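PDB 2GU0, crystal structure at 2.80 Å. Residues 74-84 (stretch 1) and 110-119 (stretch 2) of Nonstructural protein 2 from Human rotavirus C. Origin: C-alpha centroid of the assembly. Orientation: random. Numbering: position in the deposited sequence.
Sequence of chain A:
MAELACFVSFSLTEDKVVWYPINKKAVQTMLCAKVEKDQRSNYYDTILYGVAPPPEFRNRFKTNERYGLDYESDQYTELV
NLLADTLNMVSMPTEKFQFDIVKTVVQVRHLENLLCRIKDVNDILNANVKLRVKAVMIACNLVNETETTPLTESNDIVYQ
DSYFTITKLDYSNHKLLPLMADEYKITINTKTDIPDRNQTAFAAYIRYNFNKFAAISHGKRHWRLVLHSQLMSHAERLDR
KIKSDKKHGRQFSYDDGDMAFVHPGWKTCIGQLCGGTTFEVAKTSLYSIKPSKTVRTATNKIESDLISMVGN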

ATOM      1  N   ASP A  74      -3.221  22.833   3.948  1.00 39.80           N
ATOM      2  CA  ASP A  74      -4.214  22.773   2.880  1.00 40.98           C
ATOM      3  C   ASP A  74      -5.467  23.448   3.395  1.00 40.63           C
ATOM      4  O   ASP A  74      -6.393  23.725   2.642  1.00 41.95           O
ATOM      5  N   GLN A  75      -5.494  23.686   4.700  1.00 39.12           N
ATOM      6  CA  GLN A  75      -6.643  24.287   5.342  1.00 38.12           C
ATOM      7  C   GLN A  75      -6.609  25.810   5.192  1.00 38.23           C
ATOM      8  O   GLN A  75      -7.647  26.469   5.261  1.00 38.15           O
ATOM      9  N   TYR A  76      -5.408  26.352   4.986  1.00 36.17           N
ATOM     10  CA  TYR A  76      -5.203  27.788   4.788  1.00 33.11           C
ATOM     11  C   TYR A  76      -5.786  28.181   3.418  1.00 33.05           C
ATOM     12  O   TYR A  76      -6.443  29.220   3.281  1.00 32.71           O
ATOM     13  N   THR A  77      -5.544  27.337   2.417  1.00 30.90           N
ATOM     14  CA  THR A  77      -6.045  27.561   1.071  1.00 31.50           C
ATOM     15  C   THR A  77      -7.561  27.622   1.145  1.00 32.44           C
ATOM     16  O   THR A  77      -8.199  28.500   0.566  1.00 31.97           O
ATOM     17  N   GLU A  78      -8.124  26.662   1.866  1.00 33.31           N
ATOM     18  CA  GLU A  78      -9.564  26.557   2.048  1.00 34.77           C
ATOM     19  C   GLU A  78     -10.149  27.838   2.624  1.00 34.28           C
ATOM     20  O   GLU A  78     -11.013  28.459   2.020  1.00 35.00           O
ATOM     21  N   LEU A  79      -9.670  28.217   3.801  1.00 33.13           N
ATOM     22  CA  LEU A  79     -10.145  29.412   4.475  1.00 32.87           C
ATOM     23  C   LEU A  79      -9.944  30.637   3.585  1.00 34.37           C
ATOM     24  O   LEU A  79     -10.834  31.488   3.447  1.00 35.18           O
ATOM     25  N   VAL A  80      -8.768  30.719   2.982  1.00 32.84           N
ATOM     26  CA  VAL A  80      -8.444  31.837   2.131  1.00 31.62           C
ATOM     27  C   VAL A  80      -9.487  32.001   1.018  1.00 32.80           C
ATOM     28  O   VAL A  80      -9.928  33.122   0.713  1.00 31.68           O
ATOM     29  N   ASN A  81      -9.909  30.889   0.425  1.00 32.42           N
ATOM     30  CA  ASN A  81     -10.895  30.968  -0.644  1.00 30.96           C
ATOM     31  C   ASN A  81     -12.306  31.208  -0.139  1.00 31.72           C
ATOM     32  O   ASN A  81     -13.110  31.849  -0.799  1.00 32.27           O
ATOM     33  N   LEU A  82     -12.608  30.692   1.042  1.00 32.64           N
ATOM     34  CA  LEU A  82     -13.915  30.881   1.637  1.00 30.78           C
ATOM     35  C   LEU A  82     -14.086  32.379   1.908  1.00 30.68           C
ATOM     36  O   LEU A  82     -15.116  32.973   1.601  1.00 30.53           O
ATOM     37  N   LEU A  83     -13.055  32.991   2.470  1.00 29.22           N
ATOM     38  CA  LEU A  83     -13.112  34.405   2.773  1.00 29.96           C
ATOM     39  C   LEU A  83     -13.273  35.263   1.515  1.00 31.23           C
ATOM     40  O   LEU A  83     -14.109  36.161   1.482  1.00 33.09           O
ATOM     41  N   ALA A  84     -12.491  34.989   0.478  1.00 31.12           N
ATOM     42  CA  ALA A  84     -12.605  35.759  -0.759  1.00 31.20           C
ATOM     43  C   ALA A  84     -14.025  35.602  -1.323  1.00 31.40           C
ATOM     44  O   ALA A  84     -14.761  36.571  -1.469  1.00 31.53           O
ATOM     45  N   HIS A 110     -12.759  29.577  14.738  1.00 29.67           N
ATOM     46  CA  HIS A 110     -14.194  29.543  14.494  1.00 28.11           C
ATOM     47  C   HIS A 110     -14.352  29.288  12.982  1.00 27.47           C
ATOM     48  O   HIS A 110     -15.088  28.400  12.572  1.00 27.37           O
ATOM     49  N   LEU A 111     -13.631  30.039  12.157  1.00 26.81           N
ATOM     50  CA  LEU A 111     -13.729  29.861  10.709  1.00 26.49           C
ATOM     51  C   LEU A 111     -13.308  28.469  10.302  1.00 27.34           C
ATOM     52  O   LEU A 111     -13.891  27.878   9.384  1.00 26.39           O
ATOM     53  N   GLU A 112     -12.286  27.947  10.976  1.00 28.06           N
ATOM     54  CA  GLU A 112     -11.803  26.619  10.652  1.00 28.67           C
ATOM     55  C   GLU A 112     -12.923  25.626  10.883  1.00 28.59           C
ATOM     56  O   GLU A 112     -13.033  24.640  10.167  1.00 29.91           O
ATOM     57  N   ASN A 113     -13.769  25.875  11.874  1.00 28.59           N
ATOM     58  CA  ASN A 113     -14.867  24.953  12.093  1.00 27.37           C
ATOM     59  C   ASN A 113     -15.928  25.140  11.024  1.00 26.74           C
ATOM     60  O   ASN A 113     -16.490  24.156  10.540  1.00 27.08           O
ATOM     61  N   LEU A 114     -16.201  26.388  10.639  1.00 24.95           N
ATOM     62  CA  LEU A 114     -17.193  26.614   9.592  1.00 25.40           C
ATOM     63  C   LEU A 114     -16.798  25.845   8.331  1.00 26.26           C
ATOM     64  O   LEU A 114     -17.660  25.297   7.650  1.00 26.20           O
ATOM     65  N   LEU A 115     -15.499  25.793   8.031  1.00 26.67           N
ATOM     66  CA  LEU A 115     -15.011  25.057   6.862  1.00 28.46           C
ATOM     67  C   LEU A 115     -15.480  23.606   6.886  1.00 30.52           C
ATOM     68  O   LEU A 115     -15.859  23.054   5.855  1.00 30.90           O
ATOM     69  N   CYS A 116     -15.443  22.989   8.064  1.00 31.51           N
ATOM     70  CA  CYS A 116     -15.880  21.610   8.207  1.00 32.09           C
ATOM     71  C   CYS A 116     -17.375  21.522   7.991  1.00 31.04           C
ATOM     72  O   CYS A 116     -17.854  20.611   7.326  1.00 32.01           O
ATOM     73  N   ARG A 117     -18.121  22.470   8.542  1.00 31.44           N
ATOM     74  CA  ARG A 117     -19.568  22.448   8.363  1.00 32.19           C
ATOM     75  C   ARG A 117     -19.867  22.573   6.885  1.00 32.55           C
ATOM     76  O   ARG A 117     -20.699  21.855   6.348  1.00 33.76           O
ATOM     77  N   ILE A 118     -19.163  23.478   6.223  1.00 32.14           N
ATOM     78  CA  ILE A 118     -19.390  23.703   4.811  1.00 32.64           C
ATOM     79  C   ILE A 118     -19.039  22.541   3.876  1.00 35.41           C
ATOM     80  O   ILE A 118     -19.789  22.281   2.928  1.00 38.55           O
ATOM     81  N   LYS A 119     -17.934  21.833   4.108  1.00 34.50           N
ATOM     82  CA  LYS A 119     -17.616  20.730   3.209  1.00 35.29           C
ATOM     83  C   LYS A 119     -18.438  19.493   3.544  1.00 36.79           C
ATOM     84  O   LYS A 119     -18.330  18.463   2.873  1.00 37.18           O
TER

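Two helices cross here almost at right angles, 85° between their N-to-C directions, with axes 10.1 Å apart at closest approach. A crossing this steep leaves room for a compact patch rather than a long seam, and the contact is organised around one residue, L115. It has the largest covered area of either stretch, 100 Å², and its side chain, chi1 m and chi2 t, points toward the other helix as a knob in the hole formed by Q75, E78, L79 and L82. The hole is lined by leucine side chains, backbone and carbons of polar residues: L115 CD1 lies 3.7 Å from E78 CB, 3.8 Å from Q75 O, 4.0 Å from Q75 CG and 4.1 Å from L79 CB. The other methyl, L115 CD2, meets L82 CD2 at 3.6 Å.

L82, in the t,p rotamer, is the second anchor. It also points toward its partner helix. L82 CD2 also lies 3.9 Å from I118 CD1, and L82 CD1 approaches I118 CD1 to 3.6 Å. I118 is m,t and extends the apolar patch by a few atoms.

On the first turn of stretch 2, L111 (m,t) points inward and fits against two leucines. L79 leaves its backbone sideways, but its t,p rotamer brings the end of the chain in, so that L79 CD1 lies 3.4 Å from L111 CB. L83, sideways too, adds L83 CD2 to L111 CD1 at 3.9 Å.

One polar link borders this apolar patch. Q75 points toward stretch 2 with chi1 t and chi2 p, and Q75 NE2 donates a hydrogen bond to E112 OE2 at 3.1 Å, nearly straight at 162°. The rule is economical: L79, L82 and L83 meet L111, L115 and I118, spaced four and three apart, and one glutamine lines the hole and hydrogen-bonds the carboxylate.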

ATOM      1  CB  ASP A  74      -4.570  21.323   2.553  1.00 43.73           C
ATOM      2  CG  ASP A  74      -3.949  20.843   1.270  1.00 49.09           C
ATOM      3  OD1 ASP A  74      -3.976  21.608   0.280  1.00 52.66           O
ATOM      4  OD2 ASP A  74      -3.450  19.695   1.245  1.00 50.31           O
ATOM      5  CB  GLN A  75      -6.659  23.875   6.813  1.00 37.51           C
ATOM      6  CG  GLN A  75      -8.014  23.930   7.445  1.00 39.08           C
ATOM      7  CD  GLN A  75      -8.913  22.817   6.980  1.00 39.50           C
ATOM      8  OE1 GLN A  75      -9.107  22.615   5.782  1.00 41.69           O
ATOM      9  NE2 GLN A  75      -9.483  22.091   7.929  1.00 39.01           N
ATOM     10  CB  TYR A  76      -3.702  28.117   4.839  1.00 28.98           C
ATOM     11  CG  TYR A  76      -3.366  29.564   4.543  1.00 26.39           C
ATOM     12  CD1 TYR A  76      -3.555  30.571   5.503  1.00 23.98           C
ATOM     13  CD2 TYR A  76      -2.891  29.933   3.287  1.00 24.78           C
ATOM     14  CE1 TYR A  76      -3.276  31.912   5.207  1.00 23.34           C
ATOM     15  CE2 TYR A  76      -2.611  31.261   2.979  1.00 24.30           C
ATOM     16  CZ  TYR A  76      -2.804  32.243   3.936  1.00 24.21           C
ATOM     17  OH  TYR A  76      -2.517  33.537   3.594  1.00 22.25           O
ATOM     18  CB  THR A  77      -5.685  26.397   0.142  1.00 31.22           C
ATOM     19  OG1 THR A  77      -4.303  26.073   0.291  1.00 32.74           O
ATOM     20  CG2 THR A  77      -5.948  26.764  -1.287  1.00 29.18           C
ATOM     21  CB  GLU A  78      -9.876  25.396   2.986  1.00 36.65           C
ATOM     22  CG  GLU A  78      -9.469  24.054   2.443  1.00 38.91           C
ATOM     23  CD  GLU A  78     -10.435  23.570   1.404  1.00 41.38           C
ATOM     24  OE1 GLU A  78     -11.580  23.236   1.793  1.00 42.45           O
ATOM     25  OE2 GLU A  78     -10.058  23.537   0.211  1.00 40.82           O
ATOM     26  CB  LEU A  79      -9.397  29.601   5.797  1.00 28.90           C
ATOM     27  CG  LEU A  79      -9.752  30.860   6.587  1.00 28.13           C
ATOM     28  CD1 LEU A  79     -11.212  30.793   6.994  1.00 28.26           C
ATOM     29  CD2 LEU A  79      -8.858  30.993   7.800  1.00 24.64           C
ATOM     30  CB  VAL A  80      -6.999  31.654   1.584  1.00 31.76           C
ATOM     31  CG1 VAL A  80      -6.883  32.110   0.158  1.00 31.43           C
ATOM     32  CG2 VAL A  80      -6.032  32.435   2.453  1.00 30.98           C
ATOM     33  CB  ASN A  81     -10.832  29.721  -1.504  1.00 28.60           C
ATOM     34  CG  ASN A  81      -9.713  29.786  -2.510  1.00 31.75           C
ATOM     35  OD1 ASN A  81      -8.656  29.196  -2.322  1.00 32.14           O
ATOM     36  ND2 ASN A  81      -9.929  30.536  -3.581  1.00 33.14           N
ATOM     37  CB  LEU A  82     -14.001  30.095   2.943  1.00 29.14           C
ATOM     38  CG  LEU A  82     -15.297  30.281   3.720  1.00 30.26           C
ATOM     39  CD1 LEU A  82     -16.443  29.647   2.955  1.00 29.21           C
ATOM     40  CD2 LEU A  82     -15.151  29.654   5.090  1.00 30.44           C
ATOM     41  CB  LEU A  83     -11.872  34.813   3.570  1.00 28.71           C
ATOM     42  CG  LEU A  83     -11.785  34.131   4.945  1.00 29.18           C
ATOM     43  CD1 LEU A  83     -10.469  34.467   5.620  1.00 28.41           C
ATOM     44  CD2 LEU A  83     -12.958  34.569   5.815  1.00 25.92           C
ATOM     45  CB  ALA A  84     -11.566  35.288  -1.777  1.00 28.76           C
ATOM     46  CB  HIS A 110     -14.807  30.890  14.936  1.00 27.11           C
ATOM     47  CG  HIS A 110     -16.289  31.014  14.728  1.00 27.93           C
ATOM     48  ND1 HIS A 110     -17.098  31.711  15.596  1.00 28.03           N
ATOM     49  CD2 HIS A 110     -17.088  30.631  13.703  1.00 29.13           C
ATOM     50  CE1 HIS A 110     -18.328  31.761  15.117  1.00 27.67           C
ATOM     51  NE2 HIS A 110     -18.350  31.113  13.967  1.00 29.02           N
ATOM     52  CB  LEU A 111     -12.862  30.878   9.969  1.00 25.06           C
ATOM     53  CG  LEU A 111     -13.376  32.310  10.023  1.00 25.00           C
ATOM     54  CD1 LEU A 111     -12.347  33.244   9.445  1.00 24.42           C
ATOM     55  CD2 LEU A 111     -14.686  32.399   9.260  1.00 24.87           C
ATOM     56  CB  GLU A 112     -10.571  26.261  11.486  1.00 29.64           C
ATOM     57  CG  GLU A 112     -10.301  24.766  11.565  1.00 34.37           C
ATOM     58  CD  GLU A 112      -8.876  24.373  11.216  1.00 36.39           C
ATOM     59  OE1 GLU A 112      -7.945  25.147  11.507  1.00 38.27           O
ATOM     60  OE2 GLU A 112      -8.683  23.268  10.670  1.00 38.48           O
ATOM     61  CB  ASN A 113     -15.470  25.116  13.485  1.00 28.45           C
ATOM     62  CG  ASN A 113     -14.842  24.184  14.493  1.00 29.77           C
ATOM     63  OD1 ASN A 113     -14.389  23.093  14.140  1.00 31.40           O
ATOM     64  ND2 ASN A 113     -14.828  24.589  15.756  1.00 30.78           N
ATOM     65  CB  LEU A 114     -17.346  28.099   9.275  1.00 23.35           C
ATOM     66  CG  LEU A 114     -18.103  28.951  10.301  1.00 22.84           C
ATOM     67  CD1 LEU A 114     -18.044  30.405   9.892  1.00 22.40           C
ATOM     68  CD2 LEU A 114     -19.531  28.508  10.399  1.00 23.19           C
ATOM     69  CB  LEU A 115     -13.484  25.050   6.800  1.00 26.41           C
ATOM     70  CG  LEU A 115     -12.730  26.296   6.349  1.00 25.13           C
ATOM     71  CD1 LEU A 115     -11.235  25.997   6.389  1.00 24.67           C
ATOM     72  CD2 LEU A 115     -13.169  26.693   4.954  1.00 21.56           C
ATOM     73  CB  CYS A 116     -15.519  21.073   9.594  1.00 34.08           C
ATOM     74  SG  CYS A 116     -13.719  20.931   9.859  1.00 41.23           S
ATOM     75  CB  ARG A 117     -20.255  23.609   9.101  1.00 32.20           C
ATOM     76  CG  ARG A 117     -20.361  23.471  10.613  1.00 31.17           C
ATOM     77  CD  ARG A 117     -21.350  24.481  11.165  1.00 29.56           C
ATOM     78  NE  ARG A 117     -22.662  24.293  10.560  1.00 31.56           N
ATOM     79  CZ  ARG A 117     -23.654  25.176  10.603  1.00 32.75           C
ATOM     80  NH1 ARG A 117     -23.504  26.333  11.229  1.00 32.00           N
ATOM     81  NH2 ARG A 117     -24.800  24.902   9.999  1.00 33.15           N
ATOM     82  CB  ILE A 118     -18.676  24.970   4.347  1.00 29.57           C
ATOM     83  CG1 ILE A 118     -19.130  26.156   5.195  1.00 26.58           C
ATOM     84  CG2 ILE A 118     -19.021  25.243   2.915  1.00 25.49           C
ATOM     85  CD1 ILE A 118     -18.284  27.389   5.020  1.00 26.83           C
ATOM     86  CB  LYS A 119     -16.126  20.392   3.227  1.00 32.52           C
ATOM     87  CG  LYS A 119     -15.638  19.812   4.520  1.00 38.42           C
ATOM     88  CD  LYS A 119     -14.264  19.180   4.370  1.00 40.10           C
ATOM     89  CE  LYS A 119     -14.315  17.953   3.473  1.00 41.82           C
ATOM     90  NZ  LYS A 119     -13.054  17.164   3.556  1.00 45.42           N
TER